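PDB 2WBM: ribosome maturation protein SDO1 homolog from Methanothermobacter thermautotrophicus, which probably binds RNA and the ribosome and takes part in ribosome maturation, as a flexible archaeal member of the SBDS family. Local coordinates for residues A[28-33]-A[39-44]; A[67-72]-A[77-82]. One frame throughout, in Å; residues are numbered along the deposited sequence. Where two conformers were deposited one is given.

Contact 1 of 2, residues A[28-33]-A[39-44]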
loop_
_atom_site.group_PDB
_atom_site.type_symbol
_atom_site.label_atom_id
_atom_site.label_comp_id
_atom_site.label_asym_id
_atom_site.label_seq_id
_atom_site.Cartn_x
_atom_site.Cartn_y
_atom_site.Cartn_z
ATOM N N VAL A 28 17.749 -2.503 -3.326
ATOM C CA VAL A 28 17.799 -2.314 -4.773
ATOM C C VAL A 28 18.773 -1.177 -5.029
ATOM O O VAL A 28 19.253 -0.529 -4.086
ATOM C CB VAL A 28 16.370 -2.052 -5.379
ATOM C CG1 VAL A 28 15.425 -3.209 -5.029
ATOM C CG2 VAL A 28 15.788 -0.714 -4.865
ATOM N N ILE A 29 19.102 -0.956 -6.288
ATOM C CA ILE A 29 20.032 0.086 -6.643
ATOM C C ILE A 29 19.292 1.274 -7.237
ATOM O O ILE A 29 18.424 1.092 -8.099
ATOM C CB ILE A 29 21.048 -0.482 -7.651
ATOM C CG1 ILE A 29 21.981 -1.462 -6.922
ATOM C CG2 ILE A 29 21.832 0.659 -8.340
ATOM C CD1 ILE A 29 22.796 -2.343 -7.860
ATOM N N ALA A 30 19.595 2.474 -6.752
ATOM C CA ALA A 30 19.183 3.695 -7.446
ATOM C C ALA A 30 20.413 4.215 -8.176
ATOM O O ALA A 30 21.495 4.335 -7.584
ATOM C CB ALA A 30 18.634 4.744 -6.455
ATOM N N ARG A 31 20.253 4.491 -9.458
ATOM C CA ARG A 31 21.363 4.815 -10.349
ATOM C C ARG A 31 21.115 6.156 -11.031
ATOM O O ARG A 31 20.002 6.432 -11.480
ATOM C CB ARG A 31 21.448 3.733 -11.437
ATOM C CG ARG A 31 22.459 4.025 -12.529
ATOM C CD ARG A 31 22.399 2.969 -13.585
ATOM N NE ARG A 31 22.936 1.689 -13.116
ATOM C CZ ARG A 31 22.774 0.524 -13.748
ATOM N NH1 ARG A 31 22.096 0.439 -14.901
ATOM N NH2 ARG A 31 23.327 -0.574 -13.242
ATOM N N LEU A 32 22.156 6.979 -11.122
ATOM C CA LEU A 32 22.100 8.180 -11.919
ATOM C C LEU A 32 23.349 8.235 -12.794
ATOM O O LEU A 32 24.462 8.056 -12.281
ATOM C CB LEU A 32 22.034 9.405 -11.005
ATOM C CG LEU A 32 21.978 10.760 -11.732
ATOM C CD1 LEU A 32 20.759 10.866 -12.624
ATOM C CD2 LEU A 32 21.957 11.890 -10.690
ATOM N N GLU A 33 23.162 8.477 -14.090
ATOM C CA GLU A 33 24.285 8.611 -15.036
ATOM C C GLU A 33 24.502 10.057 -15.429
ATOM O O GLU A 33 23.551 10.748 -15.802
ATOM C CB GLU A 33 24.042 7.802 -16.312
ATOM C CG GLU A 33 23.943 6.324 -16.082
ATOM C CD GLU A 33 24.056 5.514 -17.360
ATOM O OE1 GLU A 33 24.288 6.100 -18.445
ATOM O OE2 GLU A 33 23.908 4.281 -17.273
ATOM N N PHE A 39 26.584 6.609 -10.934
ATOM C CA PHE A 39 26.626 6.795 -9.494
ATOM C C PHE A 39 25.427 6.033 -8.960
ATOM O O PHE A 39 24.290 6.194 -9.458
ATOM C CB PHE A 39 26.508 8.279 -9.132
ATOM C CG PHE A 39 27.659 9.127 -9.613
ATOM C CD1 PHE A 39 28.742 9.399 -8.772
ATOM C CD2 PHE A 39 27.649 9.674 -10.902
ATOM C CE1 PHE A 39 29.798 10.200 -9.197
ATOM C CE2 PHE A 39 28.702 10.459 -11.362
ATOM C CZ PHE A 39 29.790 10.746 -10.504
ATOM N N GLU A 40 25.672 5.176 -7.977
ATOM C CA GLU A 40 24.664 4.237 -7.504
ATOM C C GLU A 40 24.657 4.201 -5.993
ATOM O O GLU A 40 25.716 4.317 -5.355
ATOM C CB GLU A 40 24.944 2.829 -8.012
ATOM C CG GLU A 40 24.838 2.737 -9.559
ATOM C CD GLU A 40 25.110 1.374 -10.132
ATOM O OE1 GLU A 40 25.431 0.417 -9.379
ATOM O OE2 GLU A 40 25.003 1.262 -11.376
ATOM N N VAL A 41 23.467 4.003 -5.438
ATOM C CA VAL A 41 23.319 3.775 -3.998
ATOM C C VAL A 41 22.441 2.561 -3.743
ATOM O O VAL A 41 21.625 2.197 -4.589
ATOM C CB VAL A 41 22.734 5.030 -3.266
ATOM C CG1 VAL A 41 23.798 6.133 -3.191
ATOM C CG2 VAL A 41 21.421 5.544 -3.948
ATOM N N LEU A 42 22.641 1.919 -2.594
ATOM C CA LEU A 42 21.875 0.741 -2.207
ATOM C C LEU A 42 20.789 1.212 -1.265
ATOM O O LEU A 42 21.088 1.849 -0.243
ATOM C CB LEU A 42 22.772 -0.275 -1.500
ATOM C CG LEU A 42 23.732 -0.992 -2.456
ATOM C CD1 LEU A 42 24.820 -1.753 -1.679
ATOM C CD2 LEU A 42 22.911 -1.949 -3.318
ATOM N N VAL A 43 19.541 0.924 -1.620
ATOM C CA VAL A 43 18.392 1.503 -0.919
ATOM C C VAL A 43 17.267 0.509 -0.625
ATOM O O VAL A 43 17.077 -0.489 -1.326
ATOM C CB VAL A 43 17.783 2.741 -1.693
ATOM C CG1 VAL A 43 18.796 3.888 -1.814
ATOM C CG2 VAL A 43 17.243 2.334 -3.077
ATOM N N ASP A 44 16.519 0.795 0.438
ATOM C CA ASP A 44 15.290 0.090 0.749
ATOM C C ASP A 44 14.280 0.446 -0.354
ATOM O O ASP A 44 14.014 1.626 -0.570
ATOM C CB ASP A 44 14.770 0.571 2.110
ATOM C CG ASP A 44 13.525 -0.154 2.560
ATOM O OD1 ASP A 44 12.500 -0.098 1.848
ATOM O OD2 ASP A 44 13.548 -0.748 3.665
#
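Val28 and Val43, Ala30 and Val41, and Leu32 and Phe39 are hydrogen-bonded pairs of two antiparallel strands, and each pair exchanges two backbone N-H...O bonds. The shortest joins Leu32 N to Phe39 O at 2.8 Å. Between them, the non-hydrogen-bonded pairs bring the backbones closer, with 4.4 Å from Arg31 CA to Glu40 CA, and CA-H groups add contacts to carbonyls, as where Glu40 CA comes 3.2 Å from Ala30 O.

The apolar contacts fall on both faces. Val28 CG2 meets Val43 CG2 at 3.8 Å, the two side chains crossing at about a right angle, and Ala30 CB touches Val41 CG2. Branched valines suit extended strands, while the small Ala30 leaves room for helix 93-103, which packs on this face and also meets Phe39. On the other face Ile29 CG1 lies alongside Leu42 CD2, 3.8 Å away.

Arg31 and Glu40 form the ionic pair, their side chains running side by side. With CG anti to the backbone N (chi1 173°) and a bend at chi3, the arginine brings NE to 2.7 Å from Glu40 OE2, which it meets from above the carboxylate plane; NH2 adds a weak bond to the same oxygen. The two planar groups lie 25° apart. Glu40 OE1 is taken by Ala73 N, so both carboxylate oxygens of this buried acid have partners. A leucine in place of Arg31 would probably leave OE2 without its countercharge and the carboxylate held by OE1 alone.

Paired in regular register through five successive bridges, strands 28-34 and 37-43 make a beta hairpin, the start of the three-stranded antiparallel sheet in the SBDS N-terminal region.

Contact 2 of 2, residues A[67-72]-A[77-82]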
loop_
_atom_site.group_PDB
_atom_site.type_symbol
_atom_site.label_atom_id
_atom_site.label_comp_id
_atom_site.label_asym_id
_atom_site.label_seq_id
_atom_site.Cartn_x
_atom_site.Cartn_y
_atom_site.Cartn_z
ATOM N N GLN A 67 25.699 4.368 3.876
ATOM C CA GLN A 67 25.878 5.749 3.412
ATOM C C GLN A 67 27.117 5.857 2.535
ATOM O O GLN A 67 28.103 6.478 2.923
ATOM C CB GLN A 67 25.960 6.717 4.602
ATOM C CG GLN A 67 24.722 6.688 5.482
ATOM C CD GLN A 67 24.776 7.721 6.602
ATOM O OE1 GLN A 67 25.758 8.447 6.749
ATOM N NE2 GLN A 67 23.729 7.762 7.420
ATOM N N GLU A 68 27.067 5.221 1.365
ATOM C CA GLU A 68 28.212 5.203 0.445
ATOM C C GLU A 68 27.670 5.377 -0.955
ATOM O O GLU A 68 26.589 4.863 -1.275
ATOM C CB GLU A 68 28.973 3.880 0.509
ATOM C CG GLU A 68 29.554 3.569 1.853
ATOM C CD GLU A 68 30.295 2.245 1.846
ATOM O OE1 GLU A 68 29.621 1.217 1.642
ATOM O OE2 GLU A 68 31.523 2.238 2.056
ATOM N N VAL A 69 28.407 6.108 -1.779
ATOM C CA VAL A 69 28.025 6.289 -3.177
ATOM C C VAL A 69 28.971 5.430 -4.011
ATOM O O VAL A 69 30.208 5.537 -3.916
ATOM C CB VAL A 69 28.068 7.769 -3.614
ATOM C CG1 VAL A 69 27.684 7.888 -5.100
ATOM C CG2 VAL A 69 27.113 8.629 -2.738
ATOM N N PHE A 70 28.380 4.549 -4.815
ATOM C CA PHE A 70 29.155 3.628 -5.628
ATOM C C PHE A 70 29.251 4.091 -7.078
ATOM O O PHE A 70 28.376 4.786 -7.585
ATOM C CB PHE A 70 28.490 2.235 -5.616
ATOM C CG PHE A 70 28.468 1.585 -4.248
ATOM C CD1 PHE A 70 29.497 0.743 -3.867
ATOM C CD2 PHE A 70 27.414 1.849 -3.346
ATOM C CE1 PHE A 70 29.495 0.127 -2.585
ATOM C CE2 PHE A 70 27.412 1.265 -2.052
ATOM C CZ PHE A 70 28.446 0.392 -1.689
ATOM N N ARG A 71 30.309 3.656 -7.748
ATOM C CA ARG A 71 30.339 3.685 -9.206
ATOM C C ARG A 71 29.534 2.493 -9.704
ATOM O O ARG A 71 28.794 2.598 -10.682
ATOM C CB ARG A 71 31.771 3.583 -9.705
ATOM C CG ARG A 71 32.615 4.784 -9.246
ATOM C CD ARG A 71 34.033 4.624 -9.710
ATOM N NE ARG A 71 34.221 5.149 -11.071
ATOM C CZ ARG A 71 35.247 4.849 -11.861
ATOM N NH1 ARG A 71 36.166 3.978 -11.471
ATOM N NH2 ARG A 71 35.333 5.401 -13.061
ATOM N N ASP A 72 29.708 1.345 -9.043
ATOM C CA ASP A 72 28.915 0.161 -9.352
ATOM C C ASP A 72 28.619 -0.557 -8.046
ATOM O O ASP A 72 29.508 -1.142 -7.433
ATOM C CB ASP A 72 29.621 -0.769 -10.349
ATOM C CG ASP A 72 28.736 -1.941 -10.772
ATOM O OD1 ASP A 72 28.239 -2.664 -9.887
ATOM O OD2 ASP A 72 28.528 -2.136 -11.988
ATOM N N ASP A 77 32.697 -1.085 -6.391
ATOM C CA ASP A 77 33.567 0.026 -6.767
ATOM C C ASP A 77 32.934 1.358 -6.322
ATOM O O ASP A 77 31.794 1.643 -6.692
ATOM C CB ASP A 77 33.746 -0.046 -8.296
ATOM C CG ASP A 77 34.619 1.038 -8.843
ATOM O OD1 ASP A 77 35.394 1.629 -8.064
ATOM O OD2 ASP A 77 34.545 1.272 -10.077
ATOM N N LYS A 78 33.648 2.178 -5.540
ATOM C CA LYS A 78 33.048 3.385 -4.997
ATOM C C LYS A 78 33.522 4.670 -5.637
ATOM O O LYS A 78 34.640 4.750 -6.153
ATOM C CB LYS A 78 33.285 3.472 -3.479
ATOM C CG LYS A 78 32.548 2.422 -2.685
ATOM C CD LYS A 78 33.395 2.138 -1.446
ATOM C CE LYS A 78 32.604 1.385 -0.457
ATOM N NZ LYS A 78 33.510 0.587 0.364
ATOM N N ALA A 79 32.651 5.669 -5.614
ATOM C CA ALA A 79 32.920 6.932 -6.287
ATOM C C ALA A 79 33.942 7.786 -5.554
ATOM O O ALA A 79 33.980 7.813 -4.318
ATOM C CB ALA A 79 31.622 7.718 -6.501
ATOM N N SER A 80 34.755 8.500 -6.327
ATOM C CA SER A 80 35.707 9.445 -5.752
ATOM C C SER A 80 34.981 10.697 -5.276
ATOM O O SER A 80 33.963 11.128 -5.835
ATOM C CB SER A 80 36.799 9.829 -6.757
ATOM O OG SER A 80 36.321 10.729 -7.744
ATOM N N GLU A 81 35.534 11.315 -4.251
ATOM C CA GLU A 81 34.979 12.570 -3.806
ATOM C C GLU A 81 35.060 13.626 -4.925
ATOM O O GLU A 81 34.120 14.399 -5.112
ATOM C CB GLU A 81 35.605 12.946 -2.459
ATOM C CG GLU A 81 35.127 11.870 -1.432
ATOM C CD GLU A 81 35.529 12.089 0.005
ATOM O OE1 GLU A 81 36.380 12.969 0.294
ATOM O OE2 GLU A 81 34.977 11.349 0.852
ATOM N N GLU A 82 36.125 13.588 -5.729
ATOM C CA GLU A 82 36.307 14.540 -6.817
ATOM C C GLU A 82 35.198 14.396 -7.867
ATOM O O GLU A 82 34.638 15.390 -8.331
ATOM C CB GLU A 82 37.682 14.338 -7.457
ATOM C CG GLU A 82 38.051 15.341 -8.535
ATOM C CD GLU A 82 39.409 15.042 -9.132
ATOM O OE1 GLU A 82 40.061 14.073 -8.680
ATOM O OE2 GLU A 82 39.821 15.766 -10.056
HETATM O O HOH W 1 37.183 3.070 -8.969
#
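A beta bulge marks this short antiparallel pairing, in which Phe70 faces Lys78 and Asp72 faces Asp77, with the extra residue, Arg71, at a corner of the chain. The bulge shows in the bonding: Asp77 O accepts from two successive amides, Arg71 N at 2.7 Å and Asp72 N at 3.2 Å. Arg71 makes this possible by leaving the extended conformation, its psi being -41°. On the far side of Phe70, Ala79 N gives a nearly straight bond to Val69 O at 3.0 Å, while the return bond from Asp77 N to Asp72 O is weak.

Arg71 reaches across the partner segment. Its CG rests on Ala79 CA at 3.7 Å, where the small alanine lets the aliphatic chain lie close, and the bend at chi3 (86°) turns the guanidinium back to Asp77. NH1 stands 3.4 Å from Asp77 OD2 in a salt bridge whose planar groups are steeply inclined, 79° apart. A water may also link Arg71 NH1 to Asp77 OD1, but Asp77 was modelled in two conformers and this bridge is doubtful.

Lys78 runs beside the Phe70 ring, its CG 3.7 Å from Phe70 CD1, and the long methylene chain suits a place between an aromatic ring and solvent. Its NZ forms a salt bridge with Glu68, although the exact position of that carboxylate is less certain. Val69 packs against Ala79 and helix 93-103. Beyond the pairing, Ser80 uses its hydroxyl as N-cap of helix 81-88, and Asp72 OD1 takes the amide of Lys75 in the intervening turn.

Three sound backbone bonds and the packing of the buried Val69 on Ala79 thus carry most of the pairing, while the ion pairs at its exposed rim, screened by water, are likely to add little.

Overall arrangement
Both contacts lie in the SBDS N-terminal region, on the same side of the chain's centre, with their own centres 11 Å apart. They follow in series: the hairpin of contact 1 closes before contact 2 opens, and helices 45-52 and 60-63 come between them. Residues 67-72 then return beside strand 37-43, where Glu40 O and Phe70 N, 2.7 Å apart, probably share a hydrogen bond, and Val41 CG1 packs against Glu68 O. The 39-44 segment therefore has the hairpin partner on one flank and the 67-72 segment on another. Helices 81-88 and 93-103 touch side chains of both contacts, joining the regular hairpin and the bulged pairing into one compact unit.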